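Local coordinates for mandelate racemase/muconate lactonizing enzyme family protein (PDB 3T9P), which is a putative enolase-superfamily isomerase that probably abstracts a proton next to a carboxylate in an acid substrate not yet identified, at residues Gly132-Tyr137 / Leu321-Pro326; Val274-Pro279 / Gly301-Pro306. All coordinates share one frame; numbering follows the deposited sequence.

Contact 1. Residues Gly132-Tyr137 / Leu321-Pro326; sequences GPVRAY and LLRAIP. With SO4 (sulfate ion), chain C.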
loop_
_atom_site.group_PDB
_atom_site.type_symbol
_atom_site.label_atom_id
_atom_site.label_comp_id
_atom_site.label_asym_id
_atom_site.label_seq_id
_atom_site.Cartn_x
_atom_site.Cartn_y
_atom_site.Cartn_z
ATOM N N GLY A 132 23.283 25.263 1.579
ATOM C CA GLY A 132 22.902 26.551 1.079
ATOM C C GLY A 132 21.409 26.813 1.267
ATOM O O GLY A 132 20.657 26.011 1.885
ATOM N N PRO A 133 20.944 27.937 0.695
ATOM C CA PRO A 133 19.539 28.294 0.872
ATOM C C PRO A 133 18.597 27.570 -0.090
ATOM O O PRO A 133 18.991 27.103 -1.212
ATOM C CB PRO A 133 19.535 29.823 0.514
ATOM C CG PRO A 133 20.663 29.935 -0.581
ATOM C CD PRO A 133 21.759 29.063 0.120
ATOM N N VAL A 134 17.344 27.401 0.375
ATOM C CA VAL A 134 16.298 26.858 -0.420
ATOM C C VAL A 134 15.105 27.874 -0.388
ATOM O O VAL A 134 14.531 28.124 0.698
ATOM C CB VAL A 134 15.906 25.511 0.184
ATOM C CG1 VAL A 134 14.834 24.869 -0.633
ATOM C CG2 VAL A 134 17.104 24.563 0.129
ATOM N N ARG A 135 14.695 28.409 -1.541
ATOM C CA ARG A 135 13.488 29.239 -1.602
ATOM C C ARG A 135 12.260 28.403 -1.184
ATOM O O ARG A 135 12.086 27.263 -1.630
ATOM C CB ARG A 135 13.146 29.658 -3.029
ATOM C CG ARG A 135 12.029 30.758 -3.062
ATOM C CD ARG A 135 11.479 30.808 -4.426
ATOM N NE ARG A 135 10.434 31.821 -4.506
ATOM C CZ ARG A 135 9.772 32.060 -5.607
ATOM N NH1 ARG A 135 10.055 31.341 -6.699
ATOM N NH2 ARG A 135 8.851 33.003 -5.609
ATOM N N ALA A 136 11.408 28.985 -0.374
ATOM C CA ALA A 136 10.230 28.222 0.138
ATOM C C ALA A 136 8.948 28.869 -0.353
ATOM O O ALA A 136 8.897 30.134 -0.542
ATOM C CB ALA A 136 10.227 28.279 1.730
ATOM N N TYR A 137 7.876 28.083 -0.365
ATOM C CA TYR A 137 6.571 28.669 -0.477
ATOM C C TYR A 137 5.864 28.431 0.851
ATOM O O TYR A 137 6.016 27.398 1.443
ATOM C CB TYR A 137 5.781 28.086 -1.673
ATOM C CG TYR A 137 5.329 26.648 -1.647
ATOM C CD1 TYR A 137 6.009 25.677 -2.396
ATOM C CD2 TYR A 137 4.078 26.302 -1.091
ATOM C CE1 TYR A 137 5.465 24.321 -2.522
ATOM C CE2 TYR A 137 3.535 25.000 -1.204
ATOM C CZ TYR A 137 4.254 24.020 -1.887
ATOM O OH TYR A 137 3.675 22.795 -2.005
ATOM N N LEU A 321 17.273 17.299 -0.086
ATOM C CA LEU A 321 17.037 16.772 -1.432
ATOM C C LEU A 321 17.023 17.903 -2.496
ATOM O O LEU A 321 17.610 17.714 -3.609
ATOM C CB LEU A 321 15.700 16.005 -1.535
ATOM C CG LEU A 321 15.189 15.488 -2.871
ATOM C CD1 LEU A 321 15.758 14.080 -2.989
ATOM C CD2 LEU A 321 13.671 15.318 -2.915
ATOM N N LEU A 322 16.343 19.043 -2.206
ATOM C CA LEU A 322 16.286 20.143 -3.236
ATOM C C LEU A 322 17.661 20.787 -3.464
ATOM O O LEU A 322 17.880 21.380 -4.529
ATOM C CB LEU A 322 15.288 21.254 -2.860
ATOM C CG LEU A 322 13.867 20.747 -2.988
ATOM C CD1 LEU A 322 12.862 21.715 -2.245
ATOM C CD2 LEU A 322 13.457 20.556 -4.456
ATOM N N ARG A 323 18.544 20.734 -2.471
ATOM C CA ARG A 323 19.934 21.178 -2.645
ATOM C C ARG A 323 20.779 20.233 -3.521
ATOM O O ARG A 323 21.948 20.547 -3.779
ATOM C CB ARG A 323 20.633 21.338 -1.277
ATOM C CG ARG A 323 20.132 22.556 -0.418
ATOM C CD ARG A 323 20.339 23.928 -1.084
ATOM N NE ARG A 323 21.763 24.120 -1.514
ATOM C CZ ARG A 323 22.255 25.201 -2.157
ATOM N NH1 ARG A 323 21.508 26.258 -2.416
ATOM N NH2 ARG A 323 23.520 25.229 -2.551
ATOM N N ALA A 324 20.265 19.095 -3.950
ATOM C CA ALA A 324 21.108 18.135 -4.591
ATOM C C ALA A 324 20.580 17.714 -5.956
ATOM O O ALA A 324 21.380 17.479 -6.883
ATOM C CB ALA A 324 21.282 16.873 -3.636
ATOM N N ILE A 325 19.264 17.692 -6.167
ATOM C CA ILE A 325 18.757 17.046 -7.409
ATOM C C ILE A 325 18.939 17.992 -8.628
ATOM O O ILE A 325 18.848 19.205 -8.472
ATOM C CB ILE A 325 17.320 16.551 -7.334
ATOM C CG1 ILE A 325 16.320 17.718 -7.081
ATOM C CG2 ILE A 325 17.236 15.357 -6.285
ATOM C CD1 ILE A 325 14.837 17.290 -7.373
ATOM N N PRO A 326 19.174 17.413 -9.848
ATOM C CA PRO A 326 19.379 18.361 -10.975
ATOM C C PRO A 326 18.076 18.959 -11.516
ATOM O O PRO A 326 18.094 19.952 -12.309
ATOM C CB PRO A 326 20.082 17.465 -12.051
ATOM C CG PRO A 326 19.477 16.029 -11.756
ATOM C CD PRO A 326 19.347 15.992 -10.241
HETATM S S SO4 C . 23.745 28.763 -3.681
HETATM O O1 SO4 C . 24.438 27.609 -3.117
HETATM O O2 SO4 C . 22.289 28.542 -3.763
HETATM O O3 SO4 C . 24.041 29.897 -2.774
HETATM O O4 SO4 C . 24.197 29.023 -5.058
#
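R323 reaches the start of strand 132-139 and binds the carbonyl of P133 through NH1, which lies 2.9 Å from P133 O. The N-H is bent to 152° at the hydrogen, and the oxygen sits close to the guanidinium plane. Bends at chi2 (-61°) and chi3 (-53°) fold the chain so that the guanidinium comes down beside G132 and P133. Its outer edge also grips a sulfate ion, probably from the crystallisation liquor: R323 NH1 donates almost straight to sulfate O2 at 2.8 Å, and NH2 donates to O1 at 2.6 Å. NE turns the other way, to the carbonyl of S130, which further fixes the rotation of the group.

Nonpolar contacts fill in behind. G132 CA lies over one face of the guanidinium, 3.6 Å from R323 CZ, where a CB would collide with the arginine. V134 CG2 packs on R323 CD at 3.5 Å, the two side chains running past each other in opposite directions, while V134 CG1 meets L322 CD1 at 4.1 Å.

The pairing joins the first strand of the modified TIM barrel, typical of the enolase superfamily, to the segment that follows helix 313-322, with L322 and R323 making the contact.

Contact 2. Residues Val274-Pro279 / Gly301-Pro306; sequences VDIVQP and GLPVTP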
loop_
_atom_site.group_PDB
_atom_site.type_symbol
_atom_site.label_atom_id
_atom_site.label_comp_id
_atom_site.label_asym_id
_atom_site.label_seq_id
_atom_site.Cartn_x
_atom_site.Cartn_y
_atom_site.Cartn_z
ATOM N N VAL A 274 0.714 14.682 -15.039
ATOM C CA VAL A 274 1.174 15.880 -14.406
ATOM C C VAL A 274 2.293 16.629 -15.127
ATOM O O VAL A 274 3.092 16.046 -15.781
ATOM C CB VAL A 274 1.629 15.554 -12.986
ATOM C CG1 VAL A 274 0.492 14.929 -12.195
ATOM C CG2 VAL A 274 2.786 14.618 -13.024
ATOM N N ASP A 275 2.323 17.929 -14.951
ATOM C CA ASP A 275 3.456 18.738 -15.345
ATOM C C ASP A 275 4.619 18.732 -14.304
ATOM O O ASP A 275 5.822 19.000 -14.648
ATOM C CB ASP A 275 2.962 20.142 -15.432
ATOM C CG ASP A 275 1.970 20.322 -16.528
ATOM O OD1 ASP A 275 2.338 20.060 -17.688
ATOM O OD2 ASP A 275 0.850 20.800 -16.259
ATOM N N ILE A 276 4.275 18.472 -13.008
ATOM C CA ILE A 276 5.256 18.580 -11.888
ATOM C C ILE A 276 5.014 17.416 -10.905
ATOM O O ILE A 276 3.861 17.158 -10.580
ATOM C CB ILE A 276 5.059 19.870 -11.095
ATOM C CG1 ILE A 276 5.291 21.131 -11.971
ATOM C CG2 ILE A 276 5.908 19.851 -9.825
ATOM C CD1 ILE A 276 4.947 22.426 -11.360
ATOM N N VAL A 277 6.058 16.655 -10.543
ATOM C CA VAL A 277 5.864 15.440 -9.669
ATOM C C VAL A 277 6.173 15.877 -8.229
ATOM O O VAL A 277 7.031 16.731 -8.045
ATOM C CB VAL A 277 6.769 14.198 -10.028
ATOM C CG1 VAL A 277 6.427 13.683 -11.535
ATOM C CG2 VAL A 277 8.191 14.501 -9.881
ATOM N N GLN A 278 5.494 15.259 -7.246
ATOM C CA GLN A 278 5.530 15.806 -5.869
ATOM C C GLN A 278 5.596 14.662 -4.915
ATOM O O GLN A 278 4.697 14.543 -4.094
ATOM C CB GLN A 278 4.194 16.571 -5.603
ATOM C CG GLN A 278 4.102 17.754 -6.518
ATOM C CD GLN A 278 3.145 18.773 -6.039
ATOM O OE1 GLN A 278 1.939 18.497 -6.095
ATOM N NE2 GLN A 278 3.656 20.003 -5.632
ATOM N N PRO A 279 6.655 13.802 -5.013
ATOM C CA PRO A 279 6.763 12.716 -4.031
ATOM C C PRO A 279 6.917 13.361 -2.636
ATOM O O PRO A 279 7.393 14.532 -2.530
ATOM C CB PRO A 279 8.131 12.022 -4.403
ATOM C CG PRO A 279 8.947 13.117 -5.042
ATOM C CD PRO A 279 7.872 13.942 -5.842
ATOM N N GLY A 301 11.353 14.440 -18.513
ATOM C CA GLY A 301 11.443 15.867 -18.638
ATOM C C GLY A 301 10.634 16.782 -17.706
ATOM O O GLY A 301 10.320 17.896 -18.057
ATOM N N LEU A 302 10.346 16.310 -16.495
ATOM C CA LEU A 302 9.538 17.003 -15.505
ATOM C C LEU A 302 10.308 17.375 -14.235
ATOM O O LEU A 302 11.126 16.631 -13.783
ATOM C CB LEU A 302 8.308 16.188 -15.129
ATOM C CG LEU A 302 7.362 15.669 -16.211
ATOM C CD1 LEU A 302 6.303 14.810 -15.711
ATOM C CD2 LEU A 302 6.812 16.633 -17.211
ATOM N N PRO A 303 10.025 18.548 -13.699
ATOM C CA PRO A 303 10.597 19.015 -12.454
ATOM C C PRO A 303 10.005 18.335 -11.207
ATOM O O PRO A 303 8.948 17.835 -11.288
ATOM C CB PRO A 303 10.242 20.490 -12.447
ATOM C CG PRO A 303 9.126 20.614 -13.213
ATOM C CD PRO A 303 8.980 19.462 -14.125
ATOM N N VAL A 304 10.708 18.395 -10.100
ATOM C CA VAL A 304 10.267 17.769 -8.876
ATOM C C VAL A 304 10.017 18.890 -7.854
ATOM O O VAL A 304 10.982 19.603 -7.426
ATOM C CB VAL A 304 11.333 16.880 -8.335
ATOM C CG1 VAL A 304 10.893 16.207 -7.036
ATOM C CG2 VAL A 304 11.606 15.779 -9.422
ATOM N N THR A 305 8.752 18.955 -7.395
ATOM C CA THR A 305 8.477 19.939 -6.311
ATOM C C THR A 305 7.872 19.103 -5.153
ATOM O O THR A 305 6.661 18.936 -5.109
ATOM C CB THR A 305 7.543 21.067 -6.838
ATOM O OG1 THR A 305 8.238 21.808 -7.880
ATOM C CG2 THR A 305 7.218 22.105 -5.741
ATOM N N PRO A 306 8.717 18.567 -4.267
ATOM C CA PRO A 306 8.261 17.521 -3.287
ATOM C C PRO A 306 7.212 18.077 -2.262
ATOM O O PRO A 306 7.073 19.364 -2.084
ATOM C CB PRO A 306 9.535 17.195 -2.496
ATOM C CG PRO A 306 10.728 17.725 -3.402
ATOM C CD PRO A 306 10.150 18.971 -4.050
#
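L302 follows the Schellman turn at G301 and sets its CD1 3.4 Å from V274 O, with CD2 near D275 O. L302 CD1 also meets V274 CG2 and V277 CG1 (4.4 and 4.3 Å), and L269 of helix 262-270 touches L302. At P303 the ring brings CD to 3.2 Å from D275 O, and its CG meets I276 CG1, the two side chains crossing at about a right angle. The carboxylate of D275 turns elsewhere, to a salt bridge with R246. P303 O then accepts from V277 N at 3.2 Å in a nearly straight bond (167° at the hydrogen).

V304 pairs with V277 in a single bridge that sets the extended 301-306 beside strand 276-277 of the enolase-type barrel. V304 CG2 packs on V277 CG2; CG1, anti to the backbone N (chi1 180°), lies against P279 CD. Helix 287-299 covers V304 and V277 with A297.

T305 N completes the bridge by donating to V277 O at 2.9 Å. On its side of the bridge, T305 CB and OG1 touch I276 CG2, and T305 O faces the Q278 side chain, 3.2 Å from Q278 CG. Replacing Q278 with an alanine would probably open a gap beside T305 O, since the chain from CG outward that runs alongside the threonine would be gone. At P306 the backbone stays close to P279, P306 CA standing 3.2 Å from P279 O.

Contact 2 is nested along the chain inside the loop that contact 1 closes, and their centres lie about 14 Å apart. They meet directly through apolar side chains: I325 CD1 is 3.7 Å from V304 CB, and L322 CD2 is 3.7 Å from P306 CD. L321 CD2 joins the same patch, 3.8 Å from P306 CG, so helix 313-322 and the turn after it bear on 301-306 while R323 reaches the strand 132-139. Both contacts reach the same barrel sheet, through strands 132-139 and 276-277. The sulfate sits on contact 1 alone, at the surface, and being probably a crystallisation ion it is no evidence for a substrate site.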